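Local coordinates for copper homeostasis operon regulatory protein (Thermus thermophilus, PDB 3AAI) that probably represses transcription of copper-homeostasis genes by binding operator DNA and lets go of it in response to metal ions, at residues R13-R18 / G59-R64; K24-G29 / K49-A54; L31-D36 / C41-K46. All coordinates share one frame; numbering follows the deposited sequence.

Interaction 1. Residues R13-R18 / G59-R64; sequences REEARR and GEMVLR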
loop_
_atom_site.group_PDB
_atom_site.type_symbol
_atom_site.label_atom_id
_atom_site.label_comp_id
_atom_site.label_asym_id
_atom_site.label_seq_id
_atom_site.Cartn_x
_atom_site.Cartn_y
_atom_site.Cartn_z
ATOM N N ARG A 13 22.379 3.319 10.970
ATOM C CA ARG A 13 21.883 2.485 12.061
ATOM C C ARG A 13 21.501 3.380 13.234
ATOM O O ARG A 13 20.456 3.188 13.862
ATOM C CB ARG A 13 22.945 1.488 12.533
ATOM C CG ARG A 13 23.210 0.331 11.589
ATOM C CD ARG A 13 24.115 -0.708 12.246
ATOM N NE ARG A 13 25.431 -0.172 12.588
ATOM C CZ ARG A 13 25.897 -0.054 13.827
ATOM N NH1 ARG A 13 27.108 0.445 14.035
ATOM N NH2 ARG A 13 25.157 -0.434 14.861
ATOM N N GLU A 14 22.360 4.357 13.519
ATOM C CA GLU A 14 22.141 5.291 14.618
ATOM C C GLU A 14 20.880 6.118 14.431
ATOM O O GLU A 14 20.061 6.219 15.343
ATOM C CB GLU A 14 23.345 6.229 14.774
ATOM C CG GLU A 14 24.628 5.531 15.200
ATOM C CD GLU A 14 25.759 6.505 15.473
ATOM O OE1 GLU A 14 26.872 6.043 15.806
ATOM O OE2 GLU A 14 25.535 7.731 15.358
ATOM N N GLU A 15 20.727 6.714 13.254
ATOM C CA GLU A 15 19.547 7.526 12.976
ATOM C C GLU A 15 18.300 6.643 13.011
ATOM O O GLU A 15 17.251 7.056 13.511
ATOM C CB GLU A 15 19.681 8.209 11.609
ATOM C CG GLU A 15 18.535 9.141 11.238
ATOM C CD GLU A 15 18.291 10.234 12.266
ATOM O OE1 GLU A 15 19.182 10.477 13.104
ATOM O OE2 GLU A 15 17.211 10.858 12.227
ATOM N N ALA A 16 18.427 5.426 12.490
ATOM C CA ALA A 16 17.316 4.481 12.470
ATOM C C ALA A 16 16.877 4.121 13.891
ATOM O O ALA A 16 15.690 4.015 14.161
ATOM C CB ALA A 16 17.706 3.219 11.706
ATOM N N ARG A 17 17.830 3.944 14.799
ATOM C CA ARG A 17 17.481 3.601 16.175
ATOM C C ARG A 17 16.722 4.733 16.849
ATOM O O ARG A 17 15.741 4.505 17.559
ATOM C CB ARG A 17 18.725 3.290 17.008
ATOM C CG ARG A 17 19.452 2.012 16.641
ATOM C CD ARG A 17 20.247 1.516 17.834
ATOM N NE ARG A 17 19.352 1.039 18.888
ATOM C CZ ARG A 17 19.694 0.897 20.165
ATOM N NH1 ARG A 17 20.923 1.203 20.567
ATOM N NH2 ARG A 17 18.806 0.439 21.041
ATOM N N ARG A 18 17.190 5.954 16.634
ATOM C CA ARG A 18 16.556 7.111 17.228
ATOM C C ARG A 18 15.138 7.261 16.702
ATOM O O ARG A 18 14.206 7.488 17.470
ATOM C CB ARG A 18 17.385 8.363 16.933
ATOM C CG ARG A 18 18.804 8.254 17.492
ATOM C CD ARG A 18 19.543 9.583 17.506
ATOM N NE ARG A 18 18.867 10.574 18.340
ATOM C CZ ARG A 18 19.415 11.721 18.730
ATOM N NH1 ARG A 18 18.723 12.566 19.485
ATOM N NH2 ARG A 18 20.658 12.019 18.377
ATOM N N GLY A 59 12.387 3.059 6.721
ATOM C CA GLY A 59 12.654 2.102 5.661
ATOM C C GLY A 59 13.195 2.836 4.446
ATOM O O GLY A 59 14.069 2.338 3.736
ATOM N N GLU A 60 12.668 4.036 4.215
ATOM C CA GLU A 60 13.088 4.866 3.094
ATOM C C GLU A 60 14.555 5.242 3.227
ATOM O O GLU A 60 15.321 5.161 2.268
ATOM C CB GLU A 60 12.246 6.139 3.046
ATOM C CG GLU A 60 12.442 6.962 1.788
ATOM C CD GLU A 60 11.594 8.218 1.772
ATOM O OE1 GLU A 60 10.430 8.150 2.218
ATOM O OE2 GLU A 60 12.087 9.265 1.302
HETATM N N MSE A 61 14.937 5.670 4.425
HETATM C CA MSE A 61 16.313 6.062 4.693
HETATM C C MSE A 61 17.271 4.894 4.489
HETATM O O MSE A 61 18.309 5.035 3.847
HETATM C CB MSE A 61 16.431 6.574 6.122
HETATM C CG MSE A 61 17.840 6.545 6.678
HETATM SE SE MSE A 61 17.847 7.164 8.486
HETATM C CE MSE A 61 18.202 9.023 8.108
ATOM N N VAL A 62 16.918 3.745 5.054
ATOM C CA VAL A 62 17.744 2.552 4.932
ATOM C C VAL A 62 17.847 2.117 3.468
ATOM O O VAL A 62 18.930 1.778 3.000
ATOM C CB VAL A 62 17.182 1.401 5.802
ATOM C CG1 VAL A 62 18.001 0.124 5.597
ATOM C CG2 VAL A 62 17.225 1.811 7.275
ATOM N N LEU A 63 16.732 2.141 2.741
ATOM C CA LEU A 63 16.760 1.756 1.331
ATOM C C LEU A 63 17.705 2.672 0.550
ATOM O O LEU A 63 18.582 2.201 -0.176
ATOM C CB LEU A 63 15.359 1.833 0.715
ATOM C CG LEU A 63 15.291 1.627 -0.804
ATOM C CD1 LEU A 63 15.829 0.248 -1.166
ATOM C CD2 LEU A 63 13.854 1.778 -1.283
ATOM N N ARG A 64 17.517 3.979 0.711
ATOM C CA ARG A 64 18.333 4.983 0.029
ATOM C C ARG A 64 19.835 4.728 0.204
ATOM O O ARG A 64 20.575 4.667 -0.778
ATOM C CB ARG A 64 17.962 6.382 0.547
ATOM C CG ARG A 64 18.573 7.541 -0.228
ATOM C CD ARG A 64 18.163 8.883 0.375
ATOM N NE ARG A 64 16.743 9.173 0.188
ATOM C CZ ARG A 64 16.235 9.762 -0.890
ATOM N NH1 ARG A 64 17.031 10.134 -1.887
ATOM N NH2 ARG A 64 14.930 9.971 -0.982
#

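Interaction 2. Residues K24-G29 / K49-A54; sequences KGHLEG and KAVEGA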
loop_
_atom_site.group_PDB
_atom_site.type_symbol
_atom_site.label_atom_id
_atom_site.label_comp_id
_atom_site.label_asym_id
_atom_site.label_seq_id
_atom_site.Cartn_x
_atom_site.Cartn_y
_atom_site.Cartn_z
ATOM N N LYS A 24 8.381 3.569 18.558
ATOM C CA LYS A 24 7.969 2.638 19.610
ATOM C C LYS A 24 7.232 3.392 20.725
ATOM O O LYS A 24 6.223 2.920 21.252
ATOM C CB LYS A 24 9.189 1.914 20.184
ATOM C CG LYS A 24 8.924 1.214 21.505
ATOM C CD LYS A 24 10.211 0.735 22.138
ATOM C CE LYS A 24 10.043 0.527 23.630
ATOM N NZ LYS A 24 9.766 1.809 24.333
ATOM N N GLY A 25 7.741 4.564 21.089
ATOM C CA GLY A 25 7.075 5.361 22.109
ATOM C C GLY A 25 5.668 5.724 21.641
ATOM O O GLY A 25 4.717 5.710 22.418
ATOM N N HIS A 26 5.539 6.051 20.358
ATOM C CA HIS A 26 4.244 6.398 19.765
ATOM C C HIS A 26 3.334 5.169 19.822
ATOM O O HIS A 26 2.149 5.260 20.155
ATOM C CB HIS A 26 4.445 6.827 18.306
ATOM C CG HIS A 26 3.279 7.559 17.713
ATOM N ND1 HIS A 26 3.372 8.267 16.534
ATOM C CD2 HIS A 26 1.997 7.691 18.131
ATOM C CE1 HIS A 26 2.197 8.804 16.251
ATOM N NE2 HIS A 26 1.347 8.469 17.204
ATOM N N LEU A 27 3.904 4.010 19.511
ATOM C CA LEU A 27 3.149 2.764 19.519
ATOM C C LEU A 27 2.551 2.483 20.897
ATOM O O LEU A 27 1.411 2.021 21.003
ATOM C CB LEU A 27 4.055 1.605 19.079
ATOM C CG LEU A 27 3.379 0.344 18.536
ATOM C CD1 LEU A 27 2.317 0.732 17.507
ATOM C CD2 LEU A 27 4.441 -0.568 17.895
ATOM N N GLU A 28 3.307 2.765 21.955
ATOM C CA GLU A 28 2.801 2.546 23.309
ATOM C C GLU A 28 1.636 3.486 23.607
ATOM O O GLU A 28 0.771 3.181 24.430
ATOM C CB GLU A 28 3.902 2.766 24.348
ATOM C CG GLU A 28 5.060 1.816 24.212
ATOM C CD GLU A 28 5.998 1.881 25.395
ATOM O OE1 GLU A 28 5.530 1.646 26.531
ATOM O OE2 GLU A 28 7.198 2.166 25.187
ATOM N N GLY A 29 1.630 4.641 22.948
ATOM C CA GLY A 29 0.541 5.581 23.144
ATOM C C GLY A 29 -0.750 5.000 22.590
ATOM O O GLY A 29 -1.824 5.200 23.153
ATOM N N LYS A 49 -1.796 5.126 11.388
ATOM C CA LYS A 49 -1.275 5.559 10.103
ATOM C C LYS A 49 -0.052 6.439 10.299
ATOM O O LYS A 49 0.858 6.443 9.466
ATOM C CB LYS A 49 -2.350 6.308 9.306
ATOM C CG LYS A 49 -3.473 5.412 8.802
ATOM C CD LYS A 49 -2.933 4.305 7.901
ATOM C CE LYS A 49 -3.976 3.227 7.636
ATOM N NZ LYS A 49 -5.172 3.754 6.924
ATOM N N ALA A 50 -0.038 7.186 11.401
ATOM C CA ALA A 50 1.078 8.066 11.719
ATOM C C ALA A 50 2.306 7.210 12.046
ATOM O O ALA A 50 3.409 7.488 11.577
ATOM C CB ALA A 50 0.714 8.979 12.916
ATOM N N VAL A 51 2.111 6.174 12.855
ATOM C CA VAL A 51 3.206 5.280 13.208
ATOM C C VAL A 51 3.690 4.561 11.951
ATOM O O VAL A 51 4.896 4.391 11.751
ATOM C CB VAL A 51 2.770 4.244 14.267
ATOM C CG1 VAL A 51 3.872 3.204 14.484
ATOM C CG2 VAL A 51 2.477 4.959 15.585
ATOM N N GLU A 52 2.753 4.152 11.101
ATOM C CA GLU A 52 3.118 3.471 9.863
ATOM C C GLU A 52 3.972 4.399 9.009
ATOM O O GLU A 52 4.911 3.956 8.348
ATOM C CB GLU A 52 1.866 3.051 9.081
ATOM C CG GLU A 52 0.963 2.102 9.850
ATOM C CD GLU A 52 -0.183 1.558 9.016
ATOM O OE1 GLU A 52 -0.897 2.357 8.373
ATOM O OE2 GLU A 52 -0.373 0.325 9.014
ATOM N N GLY A 53 3.650 5.692 9.039
ATOM C CA GLY A 53 4.413 6.666 8.271
ATOM C C GLY A 53 5.836 6.824 8.788
ATOM O O GLY A 53 6.782 6.953 8.008
ATOM N N ALA A 54 6.000 6.820 10.107
ATOM C CA ALA A 54 7.325 6.957 10.692
ATOM C C ALA A 54 8.187 5.740 10.327
ATOM O O ALA A 54 9.384 5.869 10.076
ATOM C CB ALA A 54 7.214 7.104 12.210
#

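Interaction 3. Residues L31-D36 / C41-K46; sequences LRMLED and CVDVLK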
loop_
_atom_site.group_PDB
_atom_site.type_symbol
_atom_site.label_atom_id
_atom_site.label_comp_id
_atom_site.label_asym_id
_atom_site.label_seq_id
_atom_site.Cartn_x
_atom_site.Cartn_y
_atom_site.Cartn_z
ATOM N N LEU A 31 -1.368 1.892 22.430
ATOM C CA LEU A 31 -1.652 0.830 23.378
ATOM C C LEU A 31 -2.436 1.384 24.559
ATOM O O LEU A 31 -3.389 0.756 25.021
ATOM C CB LEU A 31 -0.346 0.212 23.878
ATOM C CG LEU A 31 0.233 -0.933 23.051
ATOM C CD1 LEU A 31 1.620 -1.281 23.563
ATOM C CD2 LEU A 31 -0.697 -2.141 23.153
ATOM N N ARG A 32 -2.041 2.559 25.049
ATOM C CA ARG A 32 -2.735 3.170 26.184
ATOM C C ARG A 32 -4.155 3.571 25.784
ATOM O O ARG A 32 -5.092 3.428 26.566
ATOM C CB ARG A 32 -1.988 4.410 26.694
ATOM C CG ARG A 32 -2.314 4.748 28.147
ATOM C CD ARG A 32 -1.596 5.995 28.629
ATOM N NE ARG A 32 -2.374 7.191 28.348
ATOM C CZ ARG A 32 -3.218 7.749 29.207
ATOM N NH1 ARG A 32 -3.384 7.228 30.415
ATOM N NH2 ARG A 32 -3.914 8.814 28.845
HETATM N N MSE A 33 -4.302 4.080 24.564
HETATM C CA MSE A 33 -5.606 4.486 24.053
HETATM C C MSE A 33 -6.571 3.300 24.062
HETATM O O MSE A 33 -7.724 3.431 24.463
HETATM C CB MSE A 33 -5.476 5.013 22.624
HETATM C CG MSE A 33 -4.722 6.330 22.513
HETATM SE SE MSE A 33 -4.422 6.843 20.677
HETATM C CE MSE A 33 -6.145 7.650 20.304
ATOM N N LEU A 34 -6.090 2.147 23.612
ATOM C CA LEU A 34 -6.912 0.946 23.572
ATOM C C LEU A 34 -7.185 0.378 24.955
ATOM O O LEU A 34 -8.249 -0.190 25.191
ATOM C CB LEU A 34 -6.257 -0.118 22.685
ATOM C CG LEU A 34 -6.333 0.209 21.191
ATOM C CD1 LEU A 34 -5.482 -0.751 20.399
ATOM C CD2 LEU A 34 -7.781 0.147 20.736
ATOM N N GLU A 35 -6.240 0.537 25.875
ATOM C CA GLU A 35 -6.430 0.023 27.225
ATOM C C GLU A 35 -7.459 0.866 27.957
ATOM O O GLU A 35 -7.702 0.687 29.147
ATOM C CB GLU A 35 -5.103 0.008 27.984
ATOM C CG GLU A 35 -4.060 -0.878 27.316
ATOM C CD GLU A 35 -2.751 -0.929 28.078
ATOM O OE1 GLU A 35 -2.235 0.146 28.442
ATOM O OE2 GLU A 35 -2.231 -2.042 28.302
ATOM N N ASP A 36 -8.055 1.799 27.227
ATOM C CA ASP A 36 -9.090 2.657 27.775
ATOM C C ASP A 36 -10.410 2.089 27.266
ATOM O O ASP A 36 -10.548 1.793 26.081
ATOM C CB ASP A 36 -8.904 4.093 27.285
ATOM C CG ASP A 36 -10.006 5.021 27.760
ATOM O OD1 ASP A 36 -9.918 6.235 27.480
ATOM O OD2 ASP A 36 -10.961 4.538 28.408
ATOM N N CYS A 41 -12.183 5.597 17.733
ATOM C CA CYS A 41 -11.753 4.820 16.571
ATOM C C CYS A 41 -10.990 5.598 15.511
ATOM O O CYS A 41 -9.933 5.163 15.060
ATOM C CB CYS A 41 -12.957 4.143 15.917
ATOM S SG CYS A 41 -13.641 2.802 16.889
ATOM N N VAL A 42 -11.530 6.743 15.112
ATOM C CA VAL A 42 -10.895 7.560 14.096
ATOM C C VAL A 42 -9.519 8.063 14.521
ATOM O O VAL A 42 -8.599 8.116 13.703
ATOM C CB VAL A 42 -11.781 8.768 13.717
ATOM C CG1 VAL A 42 -11.066 9.638 12.694
ATOM C CG2 VAL A 42 -13.101 8.279 13.151
ATOM N N ASP A 43 -9.372 8.436 15.790
ATOM C CA ASP A 43 -8.078 8.921 16.261
ATOM C C ASP A 43 -7.096 7.758 16.287
ATOM O O ASP A 43 -5.928 7.914 15.940
ATOM C CB ASP A 43 -8.190 9.547 17.659
ATOM C CG ASP A 43 -6.911 10.290 18.073
ATOM O OD1 ASP A 43 -6.320 10.988 17.219
ATOM O OD2 ASP A 43 -6.498 10.193 19.247
ATOM N N VAL A 44 -7.577 6.591 16.696
ATOM C CA VAL A 44 -6.730 5.408 16.734
ATOM C C VAL A 44 -6.262 5.064 15.321
ATOM O O VAL A 44 -5.100 4.701 15.119
ATOM C CB VAL A 44 -7.473 4.196 17.346
ATOM C CG1 VAL A 44 -6.671 2.911 17.112
ATOM C CG2 VAL A 44 -7.646 4.407 18.836
ATOM N N LEU A 45 -7.160 5.176 14.340
ATOM C CA LEU A 45 -6.791 4.884 12.954
ATOM C C LEU A 45 -5.733 5.878 12.496
ATOM O O LEU A 45 -4.771 5.512 11.814
ATOM C CB LEU A 45 -8.009 4.961 12.027
ATOM C CG LEU A 45 -9.072 3.874 12.221
ATOM C CD1 LEU A 45 -10.193 4.074 11.200
ATOM C CD2 LEU A 45 -8.436 2.488 12.070
ATOM N N LYS A 46 -5.908 7.138 12.883
ATOM C CA LYS A 46 -4.946 8.173 12.522
ATOM C C LYS A 46 -3.594 7.961 13.195
ATOM O O LYS A 46 -2.550 8.182 12.580
ATOM C CB LYS A 46 -5.481 9.559 12.888
ATOM C CG LYS A 46 -6.568 10.065 11.945
ATOM C CD LYS A 46 -6.897 11.520 12.228
ATOM C CE LYS A 46 -7.969 12.035 11.291
ATOM N NZ LYS A 46 -8.316 13.449 11.595
#

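Interaction 1. Residues R13-R18 / G59-R64
E15 and A16 meet the selenomethionine M61 where helix 10-34 packs on helix 41-69, the two long helices of an antiparallel hairpin that belongs to a four-helix bundle. The segment starts with R13, which sets out away from helix 41-69 at CB; its NH2 is hydrogen-bonded to the carbonyl of L34 in the second subunit, a reach that suits a long side chain with several N-H groups. E15 comes next and supplies most of the touching on this side through its methylene carbons rather than its carboxylate. With CG anti to the backbone N (chi1 -177°), the aliphatic stem reaches the end of M61, and the two side chains cross at about a right angle. M61 SE lies 3.8 Å from E15 CB, an apolar contact, whereas the modelled approach of the M61 methyl to E15 is doubtful. A16 follows, buried and small. Its methyl points to V62, with A16 CB 4.7 Å from V62 CG2, and the CA atoms of A16 and V62 are 7.8 Å apart, a spacing that suits so small a side chain. A16 also packs on L34 of the second subunit, and R17, one residue on, forms a salt bridge there with E35. Back across the hairpin, M61 SE passes 4.4 Å from the backbone N of A16.

Interaction 2. Residues K24-G29 / K49-A54
This is an apolar helix-helix contact centred on H26 and V51, midway along the antiparallel hairpin of helices 10-34 and 41-69 within the four-helix bundle. The axes of the two short segments run at 167° and approach to 9.9 Å. At the heart of it is a CH-pi contact: V51 CG2 sits over one face of the imidazole, 3.6 Å from the ring centroid and displaced toward the rim, so that its closest ring atom is H26 CG at 3.5 Å. A beta-branched valine suits the place, because one methyl can lie on the ring while the other serves a second neighbour. That other methyl, V51 CG1, is 4.2 Å from L27 CD1, and L27 continues inward to L55 of the second subunit. H26 holds CG anti to its own N (chi1 -164°), which stretches the ring across to helix 41-69; its NE2 is then hydrogen-bonded to Q47 of the same chain, a bond that helps to fix the rotation of the ring. With an alanine here, V51 CG2 would probably lose the ring it rests on and Q47 its imidazole partner. Facing the second subunit, whose own E28 and K24 they pack against, K24 and E28 lie one turn apart and form a salt bridge, K24 NZ meeting E28 OE2 at 2.7 Å. A50 adds a smaller contact beside the imidazole: its CB comes in obliquely, 3.7 Å from H26 CE1.

Interaction 3. Residues L31-D36 / C41-K46
M33, a selenomethionine, reaches from the last turn of helix 10-34 to D43 and V44 in the first turn of helix 41-69. Its CB already points at the other helix, and CG stands anti to the carbonyl carbon (chi1 -68°), from where the chain runs on extended. CB and CG serve as the spacer here, bridging a backbone separation of 7.5 Å between the CA atoms of M33 and V44. M33 SE comes loosely near D43, 4.2 Å from its OD2. The terminal bend (chi3 82°) then brings CE up to two neighbours on helix 41-69: M33 CE lies 3.9 Å from V44 CG2, an ordinary apolar contact, and 3.8 Å from D43 CB. The modelled distance from this methyl to the D43 carboxylate is too short to be trusted, which leaves the contact with D43 doubtful; the two side chains cross at about a right angle in the model. A long, flexible, unbranched residue suits this task, since it can bridge the gap and still turn its tip to fit. V44 answers as a compact buried residue, its CG2 also lying 4.7 Å from L34 CD2. L34 in turn packs against L20 of the second subunit, so the hairpin's interior merges with the dimer interface. At the start of helix 41-69, C41 points away from helix 10-34 at CB and packs on H66 of the second subunit, a pairing consistent with the copper site between subunits in CsoR relatives. The chain reverses between the two segments, where D36 OD2 is hydrogen-bonded to K38 N. Two helices joined by so short a connection and packed from the bend onward form an antiparallel helical hairpin, here half of the four-helix bundle of a CsoR dimer.

Overall arrangement
The three interactions follow one another along a single seam, where helix 10-34 packs on helix 41-69. Interaction 3 lies nearest the turn, interaction 2 about 11 Å from it centre to centre, and interaction 1 a further 16 Å on; the centres of interactions 1 and 3 are 27 Å apart. In sequence they are nested, 31-36/41-46 inside 24-29/49-54 inside 13-18/59-64, as a hairpin requires. No two touch, though 2 and 3 adjoin in sequence, and all three meet the second subunit. There R17 of 13-18 forms a salt bridge with E35 of 31-36 in the partner chain, and the reverse. C41 of interaction 3 meets H66 of that subunit, probably near the copper site, as in relatives.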